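Local coordinates for protein cellulase (Clostridium cellulovorans, PDB 6UI3) that probably hydrolyses internal beta-1,4 linkages in cellulose and related plant polysaccharides, acting as a broad-specificity endoglucanase through this glycoside hydrolase family 5 domain, at residues His7-Arg12 and Phe138-Asp143; Lys50-Leu55 and Asn93-Asn98; Lys110-Phe115 and Asp148-Pro153. All blocks are in the same frame, centred on the assembly; numbering follows the deposited sequence.

Interaction 1: residues His7-Arg12 and Phe138-Asp143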
loop_
_atom_site.group_PDB
_atom_site.type_symbol
_atom_site.label_atom_id
_atom_site.label_comp_id
_atom_site.label_asym_id
_atom_site.label_seq_id
_atom_site.Cartn_x
_atom_site.Cartn_y
_atom_site.Cartn_z
ATOM N N HIS A 7 -0.969 -22.037 7.043
ATOM C CA HIS A 7 -0.562 -20.981 6.142
ATOM C C HIS A 7 0.322 -21.540 5.028
ATOM O O HIS A 7 1.086 -22.486 5.236
ATOM C CB HIS A 7 0.144 -19.857 6.898
ATOM C CG HIS A 7 1.462 -20.237 7.497
ATOM N ND1 HIS A 7 1.613 -20.558 8.828
ATOM C CD2 HIS A 7 2.707 -20.265 6.960
ATOM C CE1 HIS A 7 2.887 -20.813 9.076
ATOM N NE2 HIS A 7 3.572 -20.624 7.961
ATOM N N PRO A 8 0.228 -20.975 3.828
ATOM C CA PRO A 8 1.052 -21.476 2.727
ATOM C C PRO A 8 2.509 -21.087 2.907
ATOM O O PRO A 8 2.840 -20.048 3.497
ATOM C CB PRO A 8 0.446 -20.794 1.498
ATOM C CG PRO A 8 -0.101 -19.526 2.028
ATOM C CD PRO A 8 -0.636 -19.863 3.394
ATOM N N THR A 9 3.376 -21.914 2.328
ATOM C CA THR A 9 4.816 -21.721 2.374
ATOM C C THR A 9 5.460 -21.667 0.996
ATOM O O THR A 9 6.677 -21.480 0.912
ATOM C CB THR A 9 5.457 -22.863 3.169
ATOM O OG1 THR A 9 5.114 -24.114 2.554
ATOM C CG2 THR A 9 4.959 -22.896 4.609
ATOM N N GLU A 10 4.687 -21.804 -0.081
ATOM C CA GLU A 10 5.253 -21.953 -1.417
ATOM C C GLU A 10 6.105 -20.753 -1.806
ATOM O O GLU A 10 5.656 -19.606 -1.749
ATOM C CB GLU A 10 4.125 -22.092 -2.447
ATOM C CG GLU A 10 4.617 -22.184 -3.898
ATOM C CD GLU A 10 3.491 -22.207 -4.926
ATOM O OE1 GLU A 10 2.600 -21.328 -4.887
ATOM O OE2 GLU A 10 3.507 -23.115 -5.782
ATOM N N MET A 11 7.306 -21.029 -2.283
ATOM C CA MET A 11 8.194 -20.003 -2.818
ATOM C C MET A 11 8.506 -20.390 -4.258
ATOM O O MET A 11 9.286 -21.313 -4.512
ATOM C CB MET A 11 9.456 -19.885 -1.970
ATOM C CG MET A 11 10.522 -18.947 -2.535
ATOM S SD MET A 11 9.923 -17.315 -3.004
ATOM C CE MET A 11 9.522 -16.600 -1.432
ATOM N N ARG A 12 7.877 -19.701 -5.204
ATOM C CA ARG A 12 8.129 -19.979 -6.613
ATOM C C ARG A 12 9.471 -19.434 -7.080
ATOM O O ARG A 12 9.975 -19.884 -8.113
ATOM C CB ARG A 12 7.011 -19.394 -7.481
ATOM C CG ARG A 12 5.639 -20.057 -7.308
ATOM C CD ARG A 12 4.530 -19.209 -7.923
ATOM N NE ARG A 12 4.185 -18.103 -7.033
ATOM C CZ ARG A 12 3.273 -17.164 -7.267
ATOM N NH1 ARG A 12 2.579 -17.134 -8.398
ATOM N NH2 ARG A 12 3.031 -16.250 -6.359
ATOM N N PHE A 138 7.343 -14.133 10.041
ATOM C CA PHE A 138 6.747 -14.593 8.795
ATOM C C PHE A 138 7.762 -15.236 7.843
ATOM O O PHE A 138 7.465 -15.395 6.653
ATOM C CB PHE A 138 6.066 -13.413 8.087
ATOM C CG PHE A 138 4.821 -12.884 8.764
ATOM C CD1 PHE A 138 3.602 -13.516 8.563
ATOM C CD2 PHE A 138 4.851 -11.741 9.558
ATOM C CE1 PHE A 138 2.440 -13.045 9.146
ATOM C CE2 PHE A 138 3.687 -11.255 10.156
ATOM C CZ PHE A 138 2.471 -11.908 9.946
ATOM N N LYS A 139 8.931 -15.670 8.331
ATOM C CA LYS A 139 10.008 -16.002 7.399
ATOM C C LYS A 139 9.699 -17.221 6.533
ATOM O O LYS A 139 10.253 -17.332 5.433
ATOM C CB LYS A 139 11.363 -16.164 8.104
ATOM C CG LYS A 139 11.480 -17.327 9.057
ATOM C CD LYS A 139 12.888 -17.408 9.643
ATOM C CE LYS A 139 12.964 -18.415 10.775
ATOM N NZ LYS A 139 14.304 -18.407 11.414
ATOM N N ASP A 140 8.850 -18.143 6.987
ATOM C CA ASP A 140 8.533 -19.310 6.154
ATOM C C ASP A 140 7.297 -19.110 5.277
ATOM O O ASP A 140 6.908 -20.032 4.550
ATOM C CB ASP A 140 8.453 -20.609 6.988
ATOM C CG ASP A 140 7.149 -20.781 7.753
ATOM O OD1 ASP A 140 6.240 -19.945 7.644
ATOM O OD2 ASP A 140 7.023 -21.809 8.469
ATOM N N TYR A 141 6.657 -17.943 5.332
ATOM C CA TYR A 141 5.428 -17.708 4.587
ATOM C C TYR A 141 5.691 -17.657 3.087
ATOM O O TYR A 141 6.769 -17.262 2.626
ATOM C CB TYR A 141 4.788 -16.395 5.063
ATOM C CG TYR A 141 3.798 -16.598 6.177
ATOM C CD1 TYR A 141 4.200 -17.038 7.437
ATOM C CD2 TYR A 141 2.448 -16.393 5.955
ATOM C CE1 TYR A 141 3.278 -17.266 8.434
ATOM C CE2 TYR A 141 1.525 -16.602 6.934
ATOM C CZ TYR A 141 1.928 -17.047 8.177
ATOM O OH TYR A 141 0.973 -17.287 9.145
ATOM N N SER A 142 4.671 -18.053 2.325
ATOM C CA SER A 142 4.745 -18.107 0.875
ATOM C C SER A 142 5.029 -16.734 0.264
ATOM O O SER A 142 4.921 -15.681 0.902
ATOM C CB SER A 142 3.420 -18.599 0.306
ATOM O OG SER A 142 2.457 -17.550 0.318
ATOM N N ASP A 143 5.358 -16.772 -1.030
ATOM C CA ASP A 143 5.648 -15.593 -1.830
ATOM C C ASP A 143 4.438 -14.712 -2.079
ATOM O O ASP A 143 4.596 -13.641 -2.671
ATOM C CB ASP A 143 6.325 -15.980 -3.157
ATOM C CG ASP A 143 5.473 -16.866 -4.048
ATOM O OD1 ASP A 143 4.246 -16.972 -3.850
ATOM O OD2 ASP A 143 6.044 -17.470 -4.985
HETATM O O HOH W 1 2.153 -18.766 -3.950
#
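The imidazole of H7 lies nearly flat on the phenol ring of Y141. The planes are 5° apart, and the centroids of the H7 and Y141 rings are 3.8 Å apart, an offset stack. F138 CD1 lies over the opposite face of the phenol, so both ring faces are covered. The Y141 hydroxyl is hydrogen-bonded to E89 and N93 of helix 82-96. H7 NE2 donates to D140 OD1 over 2.8 Å, on the syn lone pair of that oxygen, with ring and carboxylate 44° apart. The carboxylate would tend to favour a protonated imidazole. This pairing sits at the end of the TIM barrel where the strands begin. Residues 7-12 cross obliquely over the loop that leads from helix 120-137 into strand 145-148. Backbone bonds join the two: S142 N to P8 O at 3.0 Å and D143 N to E10 O at 2.9 Å. At the far end, R12 bends at chi3 and turns its guanidinium side-on to D143. R12 NE meets D143 OD2 at 2.8 Å in a salt bridge, and R12 NH2 meets D143 OD1 at 2.9 Å. The planes are 54° apart: NE uses the syn lone pair of OD2, while NH2 comes to OD1 from above the carboxylate. D143 OD2 also accepts from R12 N, at 2.9 Å. M11 CE packs on D143 CB, and one water donates to both E10 OE1 and D143 OD1.

Interaction 2: residues Lys50-Leu55 and Asn93-Asn98. With EDO (1,2-ethanediol), chain B.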
loop_
_atom_site.group_PDB
_atom_site.type_symbol
_atom_site.label_atom_id
_atom_site.label_comp_id
_atom_site.label_asym_id
_atom_site.label_seq_id
_atom_site.Cartn_x
_atom_site.Cartn_y
_atom_site.Cartn_z
ATOM N N LYS A 50 -14.758 -13.680 6.051
ATOM C CA LYS A 50 -15.850 -13.505 5.096
ATOM C C LYS A 50 -15.702 -12.215 4.296
ATOM O O LYS A 50 -16.097 -12.163 3.125
ATOM C CB LYS A 50 -17.201 -13.553 5.808
ATOM C CG LYS A 50 -17.603 -14.948 6.244
ATOM C CD LYS A 50 -18.995 -14.965 6.867
ATOM C CE LYS A 50 -19.350 -16.363 7.372
ATOM N NZ LYS A 50 -20.730 -16.445 7.938
ATOM N N MET A 51 -15.146 -11.160 4.891
ATOM C CA MET A 51 -14.902 -9.939 4.122
ATOM C C MET A 51 -13.952 -10.201 2.962
ATOM O O MET A 51 -14.173 -9.720 1.844
ATOM C CB MET A 51 -14.342 -8.853 5.039
ATOM C CG MET A 51 -15.317 -8.413 6.095
ATOM S SD MET A 51 -14.584 -7.290 7.301
ATOM C CE MET A 51 -15.876 -7.218 8.536
ATOM N N PHE A 52 -12.886 -10.963 3.219
ATOM C CA PHE A 52 -11.922 -11.304 2.183
ATOM C C PHE A 52 -12.519 -12.271 1.170
ATOM O O PHE A 52 -12.256 -12.150 -0.030
ATOM C CB PHE A 52 -10.667 -11.895 2.830
ATOM C CG PHE A 52 -9.758 -10.870 3.458
ATOM C CD1 PHE A 52 -10.146 -10.161 4.591
ATOM C CD2 PHE A 52 -8.499 -10.631 2.927
ATOM C CE1 PHE A 52 -9.295 -9.219 5.162
ATOM C CE2 PHE A 52 -7.647 -9.693 3.498
ATOM C CZ PHE A 52 -8.048 -8.988 4.615
ATOM N N ASP A 53 -13.330 -13.230 1.631
ATOM C CA ASP A 53 -14.039 -14.115 0.713
ATOM C C ASP A 53 -14.853 -13.295 -0.281
ATOM O O ASP A 53 -14.920 -13.619 -1.475
ATOM C CB ASP A 53 -15.031 -15.003 1.482
ATOM C CG ASP A 53 -14.385 -15.982 2.447
ATOM O OD1 ASP A 53 -13.160 -16.195 2.429
ATOM O OD2 ASP A 53 -15.162 -16.562 3.242
ATOM N N THR A 54 -15.518 -12.249 0.212
ATOM C CA THR A 54 -16.356 -11.406 -0.634
ATOM C C THR A 54 -15.512 -10.648 -1.653
ATOM O O THR A 54 -15.884 -10.541 -2.826
ATOM C CB THR A 54 -17.163 -10.452 0.258
ATOM O OG1 THR A 54 -18.031 -11.206 1.126
ATOM C CG2 THR A 54 -17.996 -9.499 -0.557
ATOM N N LEU A 55 -14.362 -10.129 -1.224
ATOM C CA LEU A 55 -13.459 -9.447 -2.150
ATOM C C LEU A 55 -12.948 -10.398 -3.226
ATOM O O LEU A 55 -12.894 -10.041 -4.408
ATOM C CB LEU A 55 -12.289 -8.848 -1.378
ATOM C CG LEU A 55 -12.615 -7.701 -0.435
ATOM C CD1 LEU A 55 -11.438 -7.409 0.439
ATOM C CD2 LEU A 55 -13.029 -6.445 -1.197
ATOM N N ASN A 93 -3.707 -14.181 6.917
ATOM C CA ASN A 93 -4.222 -15.477 6.499
ATOM C C ASN A 93 -5.643 -15.427 5.962
ATOM O O ASN A 93 -6.021 -16.339 5.225
ATOM C CB ASN A 93 -4.024 -16.480 7.624
ATOM C CG ASN A 93 -2.611 -17.016 7.648
ATOM O OD1 ASN A 93 -2.124 -17.517 6.642
ATOM N ND2 ASN A 93 -1.952 -16.921 8.777
ATOM N N TYR A 94 -6.435 -14.400 6.278
ATOM C CA TYR A 94 -7.710 -14.252 5.583
ATOM C C TYR A 94 -7.477 -14.094 4.083
ATOM O O TYR A 94 -8.260 -14.588 3.261
ATOM C CB TYR A 94 -8.483 -13.034 6.086
ATOM C CG TYR A 94 -8.937 -13.034 7.534
ATOM C CD1 TYR A 94 -9.091 -14.206 8.260
ATOM C CD2 TYR A 94 -9.236 -11.829 8.170
ATOM C CE1 TYR A 94 -9.519 -14.174 9.595
ATOM C CE2 TYR A 94 -9.657 -11.787 9.490
ATOM C CZ TYR A 94 -9.790 -12.955 10.195
ATOM O OH TYR A 94 -10.211 -12.926 11.514
ATOM N N ALA A 95 -6.408 -13.377 3.713
ATOM C CA ALA A 95 -6.052 -13.198 2.310
ATOM C C ALA A 95 -5.392 -14.448 1.749
ATOM O O ALA A 95 -5.785 -14.945 0.693
ATOM C CB ALA A 95 -5.109 -12.006 2.155
ATOM N N LEU A 96 -4.396 -14.979 2.452
ATOM C CA LEU A 96 -3.655 -16.098 1.893
ATOM C C LEU A 96 -4.529 -17.342 1.750
ATOM O O LEU A 96 -4.318 -18.134 0.825
ATOM C CB LEU A 96 -2.426 -16.419 2.743
ATOM C CG LEU A 96 -1.351 -15.343 2.860
ATOM C CD1 LEU A 96 -0.190 -15.819 3.718
ATOM C CD2 LEU A 96 -0.861 -14.893 1.485
ATOM N N ALA A 97 -5.509 -17.539 2.647
ATOM C CA ALA A 97 -6.408 -18.687 2.539
ATOM C C ALA A 97 -7.290 -18.590 1.305
ATOM O O ALA A 97 -7.823 -19.611 0.854
ATOM C CB ALA A 97 -7.273 -18.819 3.797
ATOM N N ASN A 98 -7.464 -17.385 0.759
ATOM C CA ASN A 98 -8.158 -17.146 -0.495
ATOM C C ASN A 98 -7.201 -17.075 -1.690
ATOM O O ASN A 98 -7.612 -16.644 -2.766
ATOM C CB ASN A 98 -8.974 -15.854 -0.381
ATOM C CG ASN A 98 -10.316 -16.070 0.291
ATOM O OD1 ASN A 98 -11.178 -16.724 -0.282
ATOM N ND2 ASN A 98 -10.507 -15.522 1.482
HETATM C C1 EDO B . -10.287 -19.534 -3.437
HETATM O O1 EDO B . -10.690 -18.629 -2.398
HETATM C C2 EDO B . -8.768 -19.720 -3.461
HETATM O O2 EDO B . -8.316 -20.402 -2.284
#
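F52 places CG anti to its carbonyl carbon (chi1 -77°), and chi2 of 68° turns the ring face toward helix 82-96. N98 also has CG anti to the carbonyl carbon (chi1 -83°), which brings its amide back to the carbonyl oxygen of Y94 and across to D53. The F52 face receives the CB of Y94. Y94 CB lies 3.7 Å from the centroid of the F52 ring, a CH-pi contact. The Y94 ring then leads away and turns its edge to the same phenyl. The F52 and Y94 centroids are 5.7 Å apart, an offset edge-to-face pair. The Y94 hydroxyl is held elsewhere, by R87. The F52 ring also packs on A95, with F52 CE2 3.7 Å from A95 CB. The polar half of the contact is carried by one amide nitrogen. N98 ND2 donates to D53 OD1 over 2.9 Å, in the amide plane and on the anti lone pair of the carboxylate. It also donates to Y94 O over 3.0 Å, nearly along the C=O axis. The two bonds fix the rotation of the N98 amide. The one to Y94 O stays within 93-98, and the one to D53 links the segment to helix 49-58. D53 OD1 has a second partner, a salt bridge from K49. A 1,2-ethanediol, probably from the crystallisation liquor, lies beside N98, and its O2 makes a weak hydrogen bond to A97 O. The pair is the packing of successive outer helices in a TIM barrel, with an aromatic side chain wedged between them and a polar link toward the surface.

Interaction 3: residues Lys110-Phe115 and Asp148-Pro153. Unlike the reference sequence in segment 148-153: Q152 (reference Glu).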
loop_
_atom_site.group_PDB
_atom_site.type_symbol
_atom_site.label_atom_id
_atom_site.label_comp_id
_atom_site.label_asym_id
_atom_site.label_seq_id
_atom_site.Cartn_x
_atom_site.Cartn_y
_atom_site.Cartn_z
ATOM N N LYS A 110 4.930 6.638 14.767
ATOM C CA LYS A 110 5.457 7.987 14.958
ATOM C C LYS A 110 6.648 8.264 14.043
ATOM O O LYS A 110 6.771 9.354 13.481
ATOM C CB LYS A 110 5.865 8.168 16.422
ATOM C CG LYS A 110 6.463 9.525 16.745
ATOM C CD LYS A 110 5.409 10.605 16.740
ATOM C CE LYS A 110 5.727 11.713 17.744
ATOM N NZ LYS A 110 4.492 12.447 18.173
ATOM N N PHE A 111 7.547 7.293 13.882
ATOM C CA PHE A 111 8.753 7.564 13.095
ATOM C C PHE A 111 8.467 7.833 11.622
ATOM O O PHE A 111 9.333 8.376 10.931
ATOM C CB PHE A 111 9.840 6.494 13.307
ATOM C CG PHE A 111 9.719 5.216 12.477
ATOM C CD1 PHE A 111 10.140 5.186 11.160
ATOM C CD2 PHE A 111 9.296 4.029 13.047
ATOM C CE1 PHE A 111 10.091 4.029 10.422
ATOM C CE2 PHE A 111 9.254 2.852 12.294
ATOM C CZ PHE A 111 9.659 2.864 10.996
ATOM N N GLN A 112 7.282 7.475 11.127
ATOM C CA GLN A 112 6.928 7.779 9.745
ATOM C C GLN A 112 7.091 9.252 9.420
ATOM O O GLN A 112 7.325 9.608 8.255
ATOM C CB GLN A 112 5.474 7.368 9.495
ATOM C CG GLN A 112 5.000 7.568 8.051
ATOM C CD GLN A 112 3.538 7.182 7.878
ATOM O OE1 GLN A 112 3.227 6.138 7.321
ATOM N NE2 GLN A 112 2.635 8.005 8.385
ATOM N N GLY A 113 6.899 10.130 10.411
ATOM C CA GLY A 113 7.011 11.564 10.211
ATOM C C GLY A 113 8.330 12.181 10.622
ATOM O O GLY A 113 8.418 13.396 10.810
ATOM N N GLN A 114 9.359 11.349 10.768
ATOM C CA GLN A 114 10.655 11.774 11.292
ATOM C C GLN A 114 11.791 11.466 10.320
ATOM O O GLN A 114 12.935 11.254 10.732
ATOM C CB GLN A 114 10.899 11.174 12.672
ATOM C CG GLN A 114 9.826 11.609 13.682
ATOM C CD GLN A 114 10.089 11.062 15.056
ATOM O OE1 GLN A 114 10.272 9.866 15.234
ATOM N NE2 GLN A 114 10.136 11.950 16.039
ATOM N N PHE A 115 11.503 11.518 9.017
ATOM C CA PHE A 115 12.509 11.264 7.978
ATOM C C PHE A 115 13.317 12.527 7.713
ATOM O O PHE A 115 13.145 13.231 6.717
ATOM C CB PHE A 115 11.856 10.679 6.725
ATOM C CG PHE A 115 11.631 9.188 6.843
ATOM C CD1 PHE A 115 10.616 8.679 7.646
ATOM C CD2 PHE A 115 12.483 8.287 6.207
ATOM C CE1 PHE A 115 10.456 7.308 7.821
ATOM C CE2 PHE A 115 12.324 6.923 6.368
ATOM C CZ PHE A 115 11.313 6.427 7.156
ATOM N N ASP A 148 6.230 -4.012 2.785
ATOM C CA ASP A 148 6.241 -2.613 2.324
ATOM C C ASP A 148 6.899 -1.823 3.450
ATOM O O ASP A 148 6.366 -1.766 4.558
ATOM C CB ASP A 148 4.778 -2.234 2.032
ATOM C CG ASP A 148 4.513 -0.743 1.812
ATOM O OD1 ASP A 148 5.447 0.095 1.812
ATOM O OD2 ASP A 148 3.295 -0.421 1.615
ATOM N N THR A 149 8.092 -1.268 3.209
ATOM C CA THR A 149 9.004 -0.945 4.318
ATOM C C THR A 149 8.506 0.186 5.227
ATOM O O THR A 149 8.868 0.234 6.408
ATOM C CB THR A 149 10.396 -0.561 3.798
ATOM O OG1 THR A 149 10.269 0.622 2.991
ATOM C CG2 THR A 149 11.073 -1.694 3.036
ATOM N N ILE A 150 7.738 1.126 4.682
ATOM C CA ILE A 150 7.175 2.258 5.427
ATOM C C ILE A 150 6.106 2.861 4.522
ATOM O O ILE A 150 6.297 2.936 3.314
ATOM C CB ILE A 150 8.265 3.262 5.861
ATOM C CG1 ILE A 150 7.673 4.398 6.707
ATOM C CG2 ILE A 150 9.042 3.795 4.659
ATOM C CD1 ILE A 150 7.051 3.979 8.038
ATOM N N ASN A 151 4.985 3.296 5.084
ATOM C CA ASN A 151 3.834 3.743 4.285
ATOM C C ASN A 151 4.103 5.050 3.529
ATOM O O ASN A 151 4.260 5.046 2.304
ATOM C CB ASN A 151 2.625 3.853 5.218
ATOM C CG ASN A 151 1.457 4.503 4.563
ATOM O OD1 ASN A 151 1.056 4.081 3.467
ATOM N ND2 ASN A 151 0.907 5.527 5.183
ATOM N N GLN A 152 4.122 6.179 4.238
ATOM C CA GLN A 152 4.240 7.518 3.645
ATOM C C GLN A 152 5.311 8.303 4.391
ATOM O O GLN A 152 5.024 9.252 5.138
ATOM C CB GLN A 152 2.886 8.228 3.593
ATOM C CG GLN A 152 2.021 7.617 2.482
ATOM C CD GLN A 152 0.620 8.140 2.343
ATOM O OE1 GLN A 152 -0.049 7.861 1.346
ATOM N NE2 GLN A 152 0.157 8.876 3.314
ATOM N N PRO A 153 6.571 7.906 4.215
ATOM C CA PRO A 153 7.666 8.504 4.992
ATOM C C PRO A 153 7.853 9.973 4.661
ATOM O O PRO A 153 7.879 10.361 3.489
ATOM C CB PRO A 153 8.895 7.697 4.548
ATOM C CG PRO A 153 8.535 7.211 3.156
ATOM C CD PRO A 153 7.058 6.920 3.233
#
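Q112 reaches across to the other loop with a stretched side chain. Its CG is anti to the backbone N (chi1 -177°), and the chain stays extended beyond CG. This carries Q112 OE1 to N151 and Q152. There OE1 accepts two bonds from the 148-153 segment. Q152 N and N151 ND2 each donate to Q112 OE1 at 3.2 Å. Both donors stand above the carbonyl plane, so neither lies on a lone pair. Q112 NE2 is bonded to H108, which helps to fix the flip of the amide. Both segments belong to the loops that follow the third and fourth strands of the TIM barrel, at the end that carries the active site in this fold. N151, Q152 and P153 fit the Asn-Glu-Pro motif of family 5. Here the deposited chain has Gln where the reference has Glu, the position that in this family is probably the acid/base. Q152 OE1 is hydrogen-bonded to H222, and N151 OD1 to R64. Most of the remaining contact is apolar. F115 has CG anti to its carbonyl carbon, and its face is set against the proline. P153 CB sits over the ring centre, 3.6 Å from the F115 centroid, a CH-pi contact. I150 bends at chi2 (63°) and brings CD1 against both F111 CE1 and Q112 CB. F111 has CG in the crowded position (chi1 83°), and its CE1 lies 3.9 Å from I150 CD1. P153 CA also makes a CA-H...O contact with Q112 O, at 3.5 Å.

In the fold
Interactions 1 and 2 lie side by side at the end of the barrel where the strands begin, with centres about 17 Å apart. Helix 82-96 joins them, since N93 and L96 of interaction 2 touch H7, P8 and Y141 of interaction 1. Both are partly buried. Interaction 1 ties loops through charged groups, backbone bonds and a ring stack. Interaction 2 packs two helices, with one amide-carboxylate bond as its polar link. Interaction 3 lies at the other end of the barrel, its centre about 26 Å from that of interaction 1 and 27 Å from that of interaction 2. It is buried, mostly apolar, and has a neutral side-chain amide as its main polar link.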